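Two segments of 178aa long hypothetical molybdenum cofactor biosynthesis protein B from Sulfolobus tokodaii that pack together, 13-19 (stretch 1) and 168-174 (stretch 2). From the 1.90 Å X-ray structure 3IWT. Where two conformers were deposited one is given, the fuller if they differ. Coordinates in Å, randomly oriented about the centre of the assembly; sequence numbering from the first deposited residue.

Stretch 1 13-19: PKSLNFY
Stretch 2 168-174: EVGHLVY

No hydrogen bond crosses this contact: an extended segment rests against a helix through its side chains, which meet two valines and the bare backbone of Gly 170, and one methyl, CD1 of Leu 16, reaches all three residues at nearly equal distances. The two pieces lie at least 151 residues apart in sequence wherever they touch, and together they bury a modest 216 Å².

Stretch 1 runs as an open chain. Lys 14 (phi/psi -67/148), Ser 15 (-77/127) and Leu 16 (-108/154) are loop, and the backbone becomes a strand at Asn 17 (-98/125), Phe 18 (-117/144) and Tyr 19 (-117/132), continuing later in the chain. Extended geometry makes successive side chains alternate, so Lys 14 and Leu 16 send their CA-to-CB bonds toward the helix while Ser 15 and Asn 17 are out of its reach. Ser 15 OG is satisfied by a hydrogen bond elsewhere in the structure.

Stretch 2 is helical, part of a longer helix. From Val 169 to Tyr 174, phi lies between -53 and -65 and psi between -35 and -53; Glu 168 is the departure, at -119/-14. The helix is kinked where the N atoms of Gly 170 and His 171 lack bonds to the preceding turn. Regular bonding then resumes: Leu 172 N to Glu 168 O at 3.0 Å, Val 173 N to Val 169 O at 2.9 Å, and Tyr 174 N to Gly 170 O at 3.1 Å. The backbones approach most closely in register at Lys 14 and Gly 170, whose CA atoms are 7.0 Å apart.

One helical turn separates Val 169 from Val 173, so both point toward stretch 1, and Gly 170 lies beside them. Leu 16, with chi1 -64° (m) and chi2 168° (t), fits this surface. Its CD1 stands 4.1 Å from Val 169 CG1, 4.0 Å from Val 173 CG2 and 4.0 Å from Gly 170 CA. The valines take different rotamers, p at Val 169 (70°) and t at Val 173 (166°). These are van der Waals contacts between apolar groups. The glycine offers bare backbone to the methyl, although an ideal CB there would be 4.7 Å from Leu 16 CD1 and would have room.

Phe 18 joins from farther along the strand. Its CA-to-CB bond points sideways, but chi1 of -73° (m) and chi2 of 74° bring the end of the ring nearer: CZ is 4.3 Å from Val 169 CG1. That methyl lies at the ring edge, near its plane, so the pair is an apolar edge contact.

Lys 14 covers the more exposed margin. With chi angles of -86° (m), -175° (t), -74° (m) and 156° (t), it extends to place NZ 3.9 Å from Val 173 CG1. The ammonium gains no polar partner from the helix here; the approach is simple packing. The rule is economical: alternate residues of an extended chain meet valines spaced one helical turn apart, and a buried leucine anchors the fit.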

# COMPACT_ATOMS: atom_id res chain seq x y z
N PRO A 13 -1.66 28.53 -27.68
CA PRO A 13 -1.12 27.68 -26.63
C PRO A 13 0.34 28.01 -26.33
O PRO A 13 1.07 28.47 -27.21
CB PRO A 13 -1.24 26.29 -27.22
CG PRO A 13 -1.06 26.50 -28.70
CD PRO A 13 -1.58 27.88 -29.01
N LYS A 14 0.76 27.80 -25.09
CA LYS A 14 2.15 28.04 -24.69
C LYS A 14 3.12 27.06 -25.37
O LYS A 14 2.78 25.91 -25.64
CB LYS A 14 2.32 27.89 -23.16
CG LYS A 14 2.03 29.14 -22.33
CD LYS A 14 2.36 28.90 -20.83
CE LYS A 14 1.31 27.99 -20.15
NZ LYS A 14 1.75 27.23 -18.90
N SER A 15 4.33 27.53 -25.64
CA SER A 15 5.46 26.66 -25.90
C SER A 15 5.89 26.16 -24.52
O SER A 15 6.10 26.95 -23.62
CB SER A 15 6.60 27.45 -26.56
OG SER A 15 7.72 26.63 -26.82
N LEU A 16 6.00 24.84 -24.37
CA LEU A 16 6.46 24.23 -23.12
C LEU A 16 7.87 23.66 -23.30
O LEU A 16 8.28 23.33 -24.41
CB LEU A 16 5.48 23.15 -22.67
CG LEU A 16 4.06 23.61 -22.30
CD1 LEU A 16 3.15 22.39 -22.17
CD2 LEU A 16 4.06 24.48 -21.03
N ASN A 17 8.60 23.56 -22.20
CA ASN A 17 9.97 23.02 -22.17
C ASN A 17 10.00 21.55 -21.73
O ASN A 17 9.50 21.18 -20.65
CB ASN A 17 10.83 23.83 -21.21
CG ASN A 17 10.97 25.30 -21.59
OD1 ASN A 17 11.01 26.17 -20.71
ND2 ASN A 17 11.11 25.57 -22.85
N PHE A 18 10.60 20.71 -22.56
CA PHE A 18 10.61 19.26 -22.36
C PHE A 18 12.04 18.77 -22.14
O PHE A 18 12.97 19.29 -22.76
CB PHE A 18 10.03 18.54 -23.58
CG PHE A 18 8.54 18.67 -23.71
CD1 PHE A 18 7.98 19.86 -24.11
CD2 PHE A 18 7.70 17.60 -23.39
CE1 PHE A 18 6.61 20.00 -24.25
CE2 PHE A 18 6.31 17.72 -23.53
CZ PHE A 18 5.77 18.95 -23.94
N TYR A 19 12.19 17.78 -21.27
CA TYR A 19 13.44 17.06 -21.10
C TYR A 19 13.19 15.60 -21.49
O TYR A 19 12.23 14.97 -21.02
CB TYR A 19 13.88 17.13 -19.64
CG TYR A 19 15.31 16.74 -19.38
CD1 TYR A 19 16.24 17.70 -18.98
CD2 TYR A 19 15.72 15.43 -19.49
CE1 TYR A 19 17.54 17.36 -18.68
CE2 TYR A 19 17.03 15.07 -19.24
CZ TYR A 19 17.93 16.04 -18.83
OH TYR A 19 19.22 15.69 -18.53
N GLU A 168 -3.29 17.30 -24.71
CA GLU A 168 -3.70 17.61 -23.34
C GLU A 168 -2.64 18.19 -22.43
O GLU A 168 -2.98 18.67 -21.35
CB GLU A 168 -4.27 16.36 -22.66
CG GLU A 168 -5.53 15.84 -23.32
CD GLU A 168 -6.66 16.85 -23.36
OE1 GLU A 168 -6.77 17.70 -22.45
OE2 GLU A 168 -7.46 16.77 -24.29
N VAL A 169 -1.37 18.11 -22.80
CA VAL A 169 -0.29 18.48 -21.89
C VAL A 169 -0.33 19.97 -21.50
O VAL A 169 -0.02 20.32 -20.36
CB VAL A 169 1.12 18.09 -22.45
CG1 VAL A 169 1.50 18.95 -23.64
CG2 VAL A 169 2.20 18.16 -21.36
N GLY A 170 -0.73 20.83 -22.44
CA GLY A 170 -0.88 22.25 -22.15
C GLY A 170 -1.83 22.52 -21.00
O GLY A 170 -1.48 23.20 -20.03
N HIS A 171 -3.04 21.97 -21.10
CA HIS A 171 -4.08 22.13 -20.07
C HIS A 171 -3.68 21.48 -18.74
O HIS A 171 -3.95 22.02 -17.66
CB HIS A 171 -5.42 21.54 -20.55
CG HIS A 171 -6.51 21.60 -19.51
ND1 HIS A 171 -7.13 20.47 -19.02
CD2 HIS A 171 -7.06 22.65 -18.86
CE1 HIS A 171 -8.02 20.82 -18.10
NE2 HIS A 171 -8.00 22.13 -17.99
N LEU A 172 -3.02 20.34 -18.81
CA LEU A 172 -2.53 19.68 -17.61
C LEU A 172 -1.47 20.50 -16.85
O LEU A 172 -1.53 20.64 -15.62
CB LEU A 172 -1.97 18.32 -18.03
CG LEU A 172 -1.52 17.31 -17.00
CD1 LEU A 172 -2.56 17.01 -15.89
CD2 LEU A 172 -1.17 16.05 -17.81
N VAL A 173 -0.50 21.06 -17.57
CA VAL A 173 0.48 21.97 -16.95
C VAL A 173 -0.20 23.19 -16.30
O VAL A 173 0.12 23.58 -15.15
CB VAL A 173 1.55 22.44 -17.97
CG1 VAL A 173 2.36 23.63 -17.42
CG2 VAL A 173 2.48 21.29 -18.35
N TYR A 174 -1.11 23.81 -17.05
CA TYR A 174 -1.92 24.92 -16.53
C TYR A 174 -2.61 24.51 -15.21
O TYR A 174 -2.51 25.18 -14.19
CB TYR A 174 -2.98 25.38 -17.57
CG TYR A 174 -4.08 26.17 -16.90
CD1 TYR A 174 -3.92 27.53 -16.65
CD2 TYR A 174 -5.23 25.53 -16.43
CE1 TYR A 174 -4.90 28.25 -15.96
CE2 TYR A 174 -6.22 26.24 -15.75
CZ TYR A 174 -6.05 27.59 -15.52
OH TYR A 174 -7.03 28.29 -14.84